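Local coordinates for extracellular haem-binding protein (Streptomyces reticuli, PDB 3FPW) that binds haem, is reported to degrade it, and in its oligomeric form probably interacts with a cognate two-component sensor kinase, at residues Ala91-Arg95 against Ala120-Ser125; Ser115-Ala120 against Gly167-Ala171; Leu152-Thr156 against Gly176-Glu180. All coordinates share one frame; numbering follows the deposited sequence. Where two conformers were deposited one is given.

Contact 1: residues Ala91-Arg95 against Ala120-Ser125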
ATOM      1  N   ALA A  91      -2.798   4.693 -21.765  1.00 12.59           N
ATOM      2  CA  ALA A  91      -3.545   5.412 -20.732  1.00 12.55           C
ATOM      3  C   ALA A  91      -3.659   6.863 -21.102  1.00 12.85           C
ATOM      4  O   ALA A  91      -2.692   7.448 -21.623  1.00 12.53           O
ATOM      5  CB  ALA A  91      -2.859   5.298 -19.383  1.00 12.40           C
ATOM      6  N   VAL A  92      -4.795   7.480 -20.756  1.00 12.54           N
ATOM      7  CA  VAL A  92      -4.878   8.940 -20.835  1.00 13.00           C
ATOM      8  C   VAL A  92      -5.132   9.453 -19.421  1.00 12.98           C
ATOM      9  O   VAL A  92      -6.071   9.007 -18.757  1.00 13.70           O
ATOM     10  CB  VAL A  92      -6.004   9.403 -21.790  1.00 13.71           C
ATOM     11  CG1 VAL A  92      -6.115  10.926 -21.835  1.00 12.73           C
ATOM     12  CG2 VAL A  92      -5.801   8.816 -23.207  1.00 13.53           C
ATOM     13  N   VAL A  93      -4.266  10.348 -18.955  1.00 12.67           N
ATOM     14  CA  VAL A  93      -4.324  10.862 -17.589  1.00 12.61           C
ATOM     15  C   VAL A  93      -4.526  12.388 -17.629  1.00 12.73           C
ATOM     16  O   VAL A  93      -3.854  13.118 -18.357  1.00 13.21           O
ATOM     17  CB  VAL A  93      -3.025  10.489 -16.799  1.00 12.38           C
ATOM     18  CG1 VAL A  93      -3.006  11.156 -15.417  1.00 11.66           C
ATOM     19  CG2 VAL A  93      -2.883   8.961 -16.668  1.00 12.14           C
ATOM     20  N   ASP A  94      -5.493  12.870 -16.866  1.00 13.08           N
ATOM     21  CA  ASP A  94      -5.782  14.299 -16.794  1.00 13.38           C
ATOM     22  C   ASP A  94      -4.656  15.051 -16.070  1.00 13.58           C
ATOM     23  O   ASP A  94      -3.939  14.489 -15.234  1.00 13.45           O
ATOM     24  CB  ASP A  94      -7.101  14.475 -15.998  1.00 13.38           C
ATOM     25  CG  ASP A  94      -7.734  15.846 -16.204  1.00 13.66           C
ATOM     26  OD1 ASP A  94      -8.658  15.941 -17.053  1.00 16.28           O
ATOM     27  OD2 ASP A  94      -7.288  16.823 -15.555  1.00 15.42           O
ATOM     28  N   ARG A  95      -4.558  16.339 -16.342  1.00 12.69           N
ATOM     29  CA  ARG A  95      -3.634  17.212 -15.632  1.00 12.59           C
ATOM     30  C   ARG A  95      -3.903  17.193 -14.123  1.00 13.71           C
ATOM     31  O   ARG A  95      -3.017  17.479 -13.304  1.00 14.16           O
ATOM     32  CB  ARG A  95      -3.753  18.634 -16.210  1.00 12.29           C
ATOM     33  CG  ARG A  95      -3.044  19.706 -15.417  1.00 12.83           C
ATOM     34  CD  ARG A  95      -1.526  19.597 -15.395  1.00 13.59           C
ATOM     35  NE  ARG A  95      -0.988  20.766 -14.675  1.00 15.64           N
ATOM     36  CZ  ARG A  95       0.307  21.013 -14.531  1.00 17.03           C
ATOM     37  NH1 ARG A  95       1.192  20.185 -15.064  1.00 17.00           N
ATOM     38  NH2 ARG A  95       0.729  22.092 -13.856  1.00 16.69           N
ATOM     39  N   ALA A 120       1.941   8.593 -18.740  1.00 12.11           N
ATOM     40  CA  ALA A 120       0.968   9.646 -18.994  1.00 12.60           C
ATOM     41  C   ALA A 120       0.953  10.702 -17.864  1.00 13.13           C
ATOM     42  O   ALA A 120       0.909  11.919 -18.127  1.00 14.07           O
ATOM     43  CB  ALA A 120      -0.430   9.027 -19.191  1.00 11.89           C
ATOM     44  N   PHE A 121       0.946  10.234 -16.624  1.00 12.51           N
ATOM     45  CA  PHE A 121       0.961  11.123 -15.473  1.00 13.00           C
ATOM     46  C   PHE A 121       2.223  12.005 -15.522  1.00 13.86           C
ATOM     47  O   PHE A 121       2.196  13.192 -15.208  1.00 14.14           O
ATOM     48  CB  PHE A 121       0.989  10.237 -14.206  1.00 13.22           C
ATOM     49  CG  PHE A 121       1.034  11.007 -12.907  1.00 12.19           C
ATOM     50  CD1 PHE A 121       2.244  11.242 -12.245  1.00 14.95           C
ATOM     51  CD2 PHE A 121      -0.141  11.482 -12.332  1.00 13.83           C
ATOM     52  CE1 PHE A 121       2.279  11.956 -11.037  1.00 14.44           C
ATOM     53  CE2 PHE A 121      -0.103  12.172 -11.116  1.00 15.88           C
ATOM     54  CZ  PHE A 121       1.101  12.415 -10.486  1.00 15.09           C
ATOM     55  N   THR A 122       3.346  11.414 -15.916  1.00 14.04           N
ATOM     56  CA  THR A 122       4.615  12.131 -15.880  1.00 13.70           C
ATOM     57  C   THR A 122       4.649  13.206 -16.952  1.00 13.71           C
ATOM     58  O   THR A 122       5.072  14.355 -16.707  1.00 14.76           O
ATOM     59  CB  THR A 122       5.772  11.153 -16.031  1.00 13.03           C
ATOM     60  OG1 THR A 122       5.680  10.212 -14.955  1.00 13.98           O
ATOM     61  CG2 THR A 122       7.103  11.876 -15.958  1.00 14.89           C
ATOM     62  N   ALA A 123       4.185  12.843 -18.146  1.00 14.11           N
ATOM     63  CA  ALA A 123       4.124  13.797 -19.245  1.00 14.19           C
ATOM     64  C   ALA A 123       3.233  15.009 -18.934  1.00 14.17           C
ATOM     65  O   ALA A 123       3.596  16.160 -19.254  1.00 15.03           O
ATOM     66  CB  ALA A 123       3.636  13.112 -20.511  1.00 13.90           C
ATOM     67  N   VAL A 124       2.071  14.778 -18.325  1.00 14.13           N
ATOM     68  CA  VAL A 124       1.151  15.876 -18.057  1.00 14.52           C
ATOM     69  C   VAL A 124       1.620  16.720 -16.877  1.00 14.67           C
ATOM     70  O   VAL A 124       1.326  17.903 -16.804  1.00 16.04           O
ATOM     71  CB  VAL A 124      -0.324  15.429 -17.866  1.00 14.05           C
ATOM     72  CG1 VAL A 124      -0.526  14.819 -16.508  1.00 14.15           C
ATOM     73  CG2 VAL A 124      -1.265  16.646 -18.050  1.00 14.23           C
ATOM     74  N   SER A 125       2.376  16.109 -15.968  1.00 15.79           N
ATOM     75  CA  SER A 125       2.919  16.832 -14.821  1.00 15.93           C
ATOM     76  C   SER A 125       3.950  17.882 -15.212  1.00 16.93           C
ATOM     77  O   SER A 125       3.981  18.963 -14.614  1.00 16.97           O
ATOM     78  CB  SER A 125       3.540  15.871 -13.816  1.00 15.60           C
ATOM     79  OG  SER A 125       2.537  15.120 -13.155  1.00 16.46           O
TER

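Contact 2: residues Ser115-Ala120 against Gly167-Ala171. With PO4 (phosphate ion), chain E; PO4 (phosphate ion), chain D; PO4 (phosphate ion), chain G.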
ATOM      1  N   SER A 115       2.801   0.930 -16.431  0.50 13.80           N
ATOM      2  CA  SER A 115       3.835   1.707 -17.098  0.50 12.56           C
ATOM      3  C   SER A 115       3.186   2.814 -17.926  0.50 12.94           C
ATOM      4  O   SER A 115       3.615   3.951 -17.865  0.50 12.86           O
ATOM      5  CB  SER A 115       4.698   0.807 -17.985  0.50 12.25           C
ATOM      6  OG  SER A 115       5.717   1.544 -18.650  0.50  9.34           O
ATOM      7  N   ALA A 116       2.151   2.477 -18.692  1.00 12.98           N
ATOM      8  CA  ALA A 116       1.470   3.460 -19.537  1.00 13.58           C
ATOM      9  C   ALA A 116       0.832   4.557 -18.681  1.00 13.68           C
ATOM     10  O   ALA A 116       0.979   5.759 -18.973  1.00 14.01           O
ATOM     11  CB  ALA A 116       0.425   2.793 -20.379  1.00 13.46           C
ATOM     12  N   GLU A 117       0.185   4.147 -17.589  1.00 13.77           N
ATOM     13  CA  GLU A 117      -0.430   5.114 -16.684  1.00 14.74           C
ATOM     14  C   GLU A 117       0.584   6.092 -16.119  1.00 14.24           C
ATOM     15  O   GLU A 117       0.355   7.311 -16.106  1.00 13.17           O
ATOM     16  CB  GLU A 117      -1.108   4.392 -15.527  1.00 15.47           C
ATOM     17  CG  GLU A 117      -2.525   4.008 -15.738  1.00 20.59           C
ATOM     18  CD  GLU A 117      -3.189   3.678 -14.406  1.00 24.65           C
ATOM     19  OE1 GLU A 117      -2.656   2.776 -13.727  1.00 26.25           O
ATOM     20  OE2 GLU A 117      -4.201   4.328 -14.028  1.00 23.99           O
ATOM     21  N   ARG A 118       1.709   5.571 -15.641  1.00 13.45           N
ATOM     22  CA  ARG A 118       2.711   6.433 -15.032  1.00 13.79           C
ATOM     23  C   ARG A 118       3.367   7.351 -16.042  1.00 13.25           C
ATOM     24  O   ARG A 118       3.669   8.497 -15.714  1.00 14.25           O
ATOM     25  CB  ARG A 118       3.739   5.617 -14.266  1.00 14.60           C
ATOM     26  CG  ARG A 118       3.106   4.944 -13.079  1.00 16.55           C
ATOM     27  CD  ARG A 118       4.143   4.208 -12.249  1.00 19.64           C
ATOM     28  NE  ARG A 118       3.560   3.850 -10.959  1.00 26.17           N
ATOM     29  CZ  ARG A 118       4.080   4.183  -9.790  1.00 26.52           C
ATOM     30  NH1 ARG A 118       5.246   4.842  -9.724  1.00 28.41           N
ATOM     31  NH2 ARG A 118       3.452   3.816  -8.683  1.00 32.66           N
ATOM     32  N   LYS A 119       3.616   6.847 -17.253  1.00 12.22           N
ATOM     33  CA  LYS A 119       4.160   7.718 -18.290  1.00 11.74           C
ATOM     34  C   LYS A 119       3.229   8.881 -18.601  1.00 12.06           C
ATOM     35  O   LYS A 119       3.686  10.008 -18.762  1.00 12.56           O
ATOM     36  CB  LYS A 119       4.445   6.960 -19.590  1.00 11.95           C
ATOM     37  CG  LYS A 119       5.578   5.961 -19.439  1.00 12.10           C
ATOM     38  CD  LYS A 119       5.845   5.317 -20.777  1.00 12.56           C
ATOM     39  CE  LYS A 119       6.726   4.077 -20.669  1.00 13.35           C
ATOM     40  NZ  LYS A 119       6.875   3.389 -22.005  1.00 14.18           N
ATOM     41  N   ALA A 120       1.941   8.593 -18.740  1.00 12.11           N
ATOM     42  CA  ALA A 120       0.968   9.646 -18.994  1.00 12.60           C
ATOM     43  C   ALA A 120       0.953  10.702 -17.864  1.00 13.13           C
ATOM     44  O   ALA A 120       0.909  11.919 -18.127  1.00 14.07           O
ATOM     45  CB  ALA A 120      -0.430   9.027 -19.191  1.00 11.89           C
ATOM     46  N   GLY A 167      -2.149  13.767 -20.433  1.00 13.59           N
ATOM     47  CA  GLY A 167      -0.992  13.048 -20.979  1.00 13.61           C
ATOM     48  C   GLY A 167      -1.492  11.753 -21.571  1.00 13.12           C
ATOM     49  O   GLY A 167      -2.419  11.145 -21.039  1.00 12.56           O
ATOM     50  N   ILE A 168      -0.876  11.309 -22.668  1.00 12.95           N
ATOM     51  CA  ILE A 168      -1.155  10.004 -23.242  1.00 13.63           C
ATOM     52  C   ILE A 168       0.106   9.164 -23.073  1.00 13.59           C
ATOM     53  O   ILE A 168       1.202   9.617 -23.437  1.00 14.57           O
ATOM     54  CB  ILE A 168      -1.477  10.115 -24.732  1.00 13.72           C
ATOM     55  CG1 ILE A 168      -2.704  11.002 -24.925  1.00 15.58           C
ATOM     56  CG2 ILE A 168      -1.699   8.718 -25.308  1.00 15.16           C
ATOM     57  CD1 ILE A 168      -3.006  11.345 -26.387  1.00 17.83           C
ATOM     58  N   GLY A 169      -0.042   7.988 -22.469  1.00 12.64           N
ATOM     59  CA  GLY A 169       1.087   7.101 -22.205  1.00 13.29           C
ATOM     60  C   GLY A 169       0.896   5.742 -22.848  1.00 12.70           C
ATOM     61  O   GLY A 169      -0.201   5.224 -22.886  1.00 13.64           O
ATOM     62  N   VAL A 170       1.976   5.180 -23.398  1.00 12.90           N
ATOM     63  CA  VAL A 170       1.923   3.891 -24.088  1.00 12.31           C
ATOM     64  C   VAL A 170       3.065   3.067 -23.601  1.00 11.69           C
ATOM     65  O   VAL A 170       4.171   3.591 -23.388  1.00 12.65           O
ATOM     66  CB  VAL A 170       2.053   4.062 -25.615  1.00 12.73           C
ATOM     67  CG1 VAL A 170       2.089   2.692 -26.344  1.00 12.83           C
ATOM     68  CG2 VAL A 170       0.882   4.880 -26.115  1.00 13.63           C
ATOM     69  N   ALA A 171       2.808   1.792 -23.396  1.00 12.01           N
ATOM     70  CA  ALA A 171       3.893   0.897 -22.993  1.00 12.77           C
ATOM     71  C   ALA A 171       3.674  -0.479 -23.584  1.00 13.20           C
ATOM     72  O   ALA A 171       2.541  -0.832 -23.904  1.00 14.01           O
ATOM     73  CB  ALA A 171       3.945   0.826 -21.442  1.00 12.70           C
TER
HETATM   74  P   PO4 E 160      -0.174   3.902 -10.912  1.00 65.27           P
HETATM   75  O1  PO4 E 160      -0.872   4.300 -12.192  1.00 62.68           O
HETATM   76  O2  PO4 E 160       0.809   2.771 -11.164  1.00 62.16           O
HETATM   77  O3  PO4 E 160       0.580   5.092 -10.356  1.00 62.11           O
HETATM   78  O4  PO4 E 160      -1.224   3.451  -9.916  1.00 63.08           O
HETATM   79  P   PO4 D 159       7.626  -0.375 -21.477  1.00 30.06           P
HETATM   80  O1  PO4 D 159       7.081  -0.313 -22.900  1.00 27.87           O
HETATM   81  O2  PO4 D 159       9.009  -0.968 -21.571  1.00 32.62           O
HETATM   82  O3  PO4 D 159       7.750   1.044 -21.023  1.00 31.20           O
HETATM   83  O4  PO4 D 159       6.789  -1.163 -20.443  1.00 26.57           O
HETATM   84  P   PO4 G 162       4.701   5.297  -6.016  1.00 51.18           P
HETATM   85  O1  PO4 G 162       5.615   5.858  -7.086  1.00 49.55           O
HETATM   86  O2  PO4 G 162       4.793   3.787  -5.989  1.00 51.14           O
HETATM   87  O3  PO4 G 162       5.130   5.862  -4.680  1.00 51.47           O
HETATM   88  O4  PO4 G 162       3.269   5.699  -6.293  1.00 51.47           O

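Contact 3: residues Leu152-Thr156 against Gly176-Glu180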
ATOM      1  N   LEU A 152      10.483   7.556 -18.588  1.00 13.58           N
ATOM      2  CA  LEU A 152      10.829   6.576 -19.600  1.00 15.21           C
ATOM      3  C   LEU A 152       9.977   6.897 -20.819  1.00 14.89           C
ATOM      4  O   LEU A 152       8.764   7.109 -20.693  1.00 14.76           O
ATOM      5  CB  LEU A 152      10.495   5.183 -19.058  1.00 14.07           C
ATOM      6  CG  LEU A 152      10.688   4.002 -19.990  1.00 14.87           C
ATOM      7  CD1 LEU A 152      12.183   3.818 -20.329  1.00 16.20           C
ATOM      8  CD2 LEU A 152      10.095   2.762 -19.340  1.00 16.25           C
ATOM      9  N   ALA A 153      10.629   7.008 -21.977  1.00 15.03           N
ATOM     10  CA  ALA A 153       9.955   7.351 -23.230  1.00 14.54           C
ATOM     11  C   ALA A 153       8.637   6.597 -23.423  1.00 14.67           C
ATOM     12  O   ALA A 153       8.546   5.394 -23.177  1.00 15.17           O
ATOM     13  CB  ALA A 153      10.895   7.078 -24.410  1.00 15.48           C
ATOM     14  N   GLY A 154       7.622   7.339 -23.858  1.00 14.48           N
ATOM     15  CA  GLY A 154       6.343   6.764 -24.178  1.00 13.91           C
ATOM     16  C   GLY A 154       5.146   7.582 -23.725  1.00 13.99           C
ATOM     17  O   GLY A 154       3.995   7.197 -24.007  1.00 13.25           O
ATOM     18  N   GLY A 155       5.384   8.675 -22.994  1.00 14.06           N
ATOM     19  CA  GLY A 155       4.271   9.577 -22.612  1.00 13.82           C
ATOM     20  C   GLY A 155       4.414  10.921 -23.313  1.00 14.73           C
ATOM     21  O   GLY A 155       5.518  11.416 -23.484  1.00 15.24           O
ATOM     22  N   THR A 156       3.304  11.500 -23.740  1.00 14.94           N
ATOM     23  CA  THR A 156       3.350  12.798 -24.431  1.00 16.11           C
ATOM     24  C   THR A 156       2.191  13.679 -23.965  1.00 16.27           C
ATOM     25  O   THR A 156       1.091  13.186 -23.761  1.00 15.65           O
ATOM     26  CB  THR A 156       3.365  12.621 -25.980  1.00 17.64           C
ATOM     27  OG1 THR A 156       3.791  13.848 -26.586  1.00 20.64           O
ATOM     28  CG2 THR A 156       2.019  12.233 -26.515  1.00 17.62           C
ATOM     29  N   GLY A 176      10.995   2.339 -25.813  1.00 20.28           N
ATOM     30  CA  GLY A 176      10.251   3.524 -25.375  1.00 19.71           C
ATOM     31  C   GLY A 176      10.025   4.480 -26.532  1.00 19.76           C
ATOM     32  O   GLY A 176       8.992   5.155 -26.613  1.00 19.67           O
ATOM     33  N   ASP A 177      10.979   4.540 -27.448  1.00 19.92           N
ATOM     34  CA  ASP A 177      10.826   5.450 -28.571  1.00 19.99           C
ATOM     35  C   ASP A 177       9.652   5.007 -29.456  1.00 18.57           C
ATOM     36  O   ASP A 177       8.874   5.839 -29.912  1.00 18.84           O
ATOM     37  CB  ASP A 177      12.123   5.576 -29.362  1.00 22.13           C
ATOM     38  CG  ASP A 177      13.176   6.425 -28.634  1.00 24.44           C
ATOM     39  OD1 ASP A 177      12.834   7.187 -27.683  1.00 27.10           O
ATOM     40  OD2 ASP A 177      14.354   6.319 -29.019  1.00 30.28           O
ATOM     41  N   LEU A 178       9.505   3.700 -29.668  1.00 17.14           N
ATOM     42  CA  LEU A 178       8.337   3.203 -30.395  1.00 16.60           C
ATOM     43  C   LEU A 178       7.063   3.484 -29.593  1.00 16.10           C
ATOM     44  O   LEU A 178       6.075   3.929 -30.160  1.00 15.55           O
ATOM     45  CB  LEU A 178       8.448   1.711 -30.688  1.00 17.71           C
ATOM     46  CG  LEU A 178       9.396   1.400 -31.836  1.00 18.81           C
ATOM     47  CD1 LEU A 178       9.693  -0.083 -31.780  1.00 20.27           C
ATOM     48  CD2 LEU A 178       8.715   1.795 -33.138  1.00 20.35           C
ATOM     49  N   ASP A 179       7.081   3.221 -28.287  1.00 15.45           N
ATOM     50  CA  ASP A 179       5.909   3.555 -27.456  1.00 15.87           C
ATOM     51  C   ASP A 179       5.498   4.998 -27.715  1.00 15.68           C
ATOM     52  O   ASP A 179       4.309   5.325 -27.874  1.00 15.85           O
ATOM     53  CB  ASP A 179       6.223   3.471 -25.959  1.00 15.31           C
ATOM     54  CG  ASP A 179       6.372   2.052 -25.437  1.00 16.31           C
ATOM     55  OD1 ASP A 179       5.687   1.138 -25.950  1.00 17.63           O
ATOM     56  OD2 ASP A 179       7.155   1.858 -24.457  1.00 16.63           O
ATOM     57  N   GLU A 180       6.486   5.885 -27.716  1.00 16.65           N
ATOM     58  CA  GLU A 180       6.179   7.303 -27.828  1.00 16.48           C
ATOM     59  C   GLU A 180       5.675   7.680 -29.220  1.00 16.82           C
ATOM     60  O   GLU A 180       4.873   8.600 -29.356  1.00 16.92           O
ATOM     61  CB  GLU A 180       7.356   8.172 -27.378  1.00 16.13           C
ATOM     62  CG  GLU A 180       6.890   9.472 -26.769  1.00 16.19           C
ATOM     63  CD  GLU A 180       8.022  10.225 -26.109  1.00 16.87           C
ATOM     64  OE1 GLU A 180       8.585  11.137 -26.753  1.00 18.50           O
ATOM     65  OE2 GLU A 180       8.357   9.885 -24.960  1.00 16.36           O
TER

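Contact 1: residues Ala91-Arg95 against Ala120-Ser125
Val-93 meets Ala-120 where helix 112-126 lies across an inner strand of the HbpS-like fold, an antiparallel sheet flanked by helices. The axes of strand 91-94 and helix 120-125 approach to 7.6 Å at 39°, and alanines on both elements, Ala-91 and Ala-120, are consistent with the close approach. With chi1 at 174°, Val-93 sets CG1 anti to its backbone N and leaves CG2 beside that nitrogen, and the two methyls take different partners. Val-93 CG2 lies 3.5 Å from Ala-120 CB, whereas Val-93 CG1 reaches the edge of the Phe-121 ring, 4.2 Å from CD2, close to the ring plane. Val-92, on the other face of the strand, packs on Ala-70 and Ala-74 of helix 67-83, so the sheet carries helices on both sides.

Arg-95 continues the contact just past the strand. Its CB rests 3.7 Å from Val-124 CG2. The chain bends at chi2, about CB-CG, which brings Arg-95 CD to 3.6 Å from Val-124 O and turns the guanidinium toward the helix backbone. Arg-95 CZ stays within 4.0 Å of Val-124 O, and Arg-95 NH1 donates to that same Val-124 O at 2.9 Å with an N-H...O angle of 148°, lying in the carbonyl plane on a lone pair; the oxygen is likewise almost in the guanidinium plane. NH2 serves a different partner, Gly-107 O of a second subunit, so one guanidinium joins this helix to the assembly. Arg-95 NH1 also makes a weak bond to Ser-125 O, 3.1 Å long.

Contact 2: residues Ser115-Ala120 against Gly167-Ala171
Helix 112-126 packs on strand 163-171 of the antiparallel sheet of the HbpS-like fold, with Ala-116 and Ala-120 against Gly-169. The short-segment axes are 5.9 Å apart, at 148° between their N-to-C directions, closer to antiparallel than to perpendicular. The CA atoms of Ala-120 and Gly-169 are 4.1 Å apart. A CB on Gly-169 would come up against Ala-116 O and Ala-120 N, and one on Gly-167 against Ala-120 O. Instead, Gly-169 CA offers a C-H...O contact to Ala-116 O at 3.5 Å, with 153° at the hydrogen. Ala-120 CB settles over Gly-167 O and Gly-169 N, while Ala-171 CB sits against Ser-115.

Lys-119 CG is anti to the carbonyl carbon (chi1 -67°), and the chain beyond it is extended, carrying Lys-119 NZ to Val-170 O at 3.0 Å, in the carbonyl plane. NZ also donates to O3 of the chain D phosphate at 2.7 Å; Asp-179 adds a salt bridge and Ala-153 O a further acceptor. This buried ammonium is therefore surrounded by oxygens.

Arg-118 projects away from the strand. Its guanidinium uses two edges: NE donates to O2 of the chain E phosphate at 3.0 Å, while NH1 and NH2 form a paired grip on O1 and O2 of the chain G phosphate. A leucine here would remove all three donors and would probably leave both phosphates without this charged partner. The ions probably come from the crystallisation liquor and may mark anion-accepting spots. Helix 112-126 thus covers one face of the antiparallel sheet of the HbpS-like fold.

Contact 3: residues Leu152-Thr156 against Gly176-Glu180
Ala-153 and Gly-154 turn against the first turn of helix 176-187, with CA-to-CA separations of 4.4 Å for Ala-153 and Gly-176 and 3.7 Å for Gly-154 and Glu-180. Gly-154 adopts a phi of 139°, a region open mainly to glycine. Its N-H points to Glu-180 OE2, which accepts it at 2.9 Å with an angle of 152° at the hydrogen; the donor meets the anti side of the carboxylate, a little out of its plane. Glu-180 is extended beyond CG (chi2 170°), and this carries OE2 to Gly-154 N. The aliphatic part of Glu-180 packs as well, CB lying 3.6 Å from Gly-154 CA. The other oxygen, OE1, is bound by Ser-131 OG, so the carboxylate has a hydrogen-bond donor on each oxygen and its rotation is restrained.

Ala-153 CB fits against the helix start, 3.5 Å from Gly-176 C, and Ala-153 O comes to 3.4 Å from Gly-176 CA. The missing side chain at Gly-176 makes room for that methyl. On the other flank, Asp-179 CB touches Gly-154 CA at 3.7 Å, while Asp-179 OD1 accepts from Ala-173 N. Such a glycine-rich turn, fastened by a helix glutamate as it enters the strand that is outermost within this chain, joins the C-terminal helix to the margin of the antiparallel HbpS-like sheet.

Overall arrangement
From the N terminus, the chain enters strand 89-94, passes through strand 99-104 and returns as helix 112-126, closing contact 1. Contact 2 opens on the same helix before contact 1 has closed, so the two cross and share Ala-120; it closes at strand 163-171, the sheet neighbour of 89-94. Contact 3 opens at 152-156, inside the long loop of contact 2, and closes beyond it on helix 176-187, crossing contact 2 but following contact 1 in series. Strand 163-171 is the common reference: it pairs with 89-94 and 155-160, while helices 112-126 and 176-187 cover its opposite faces.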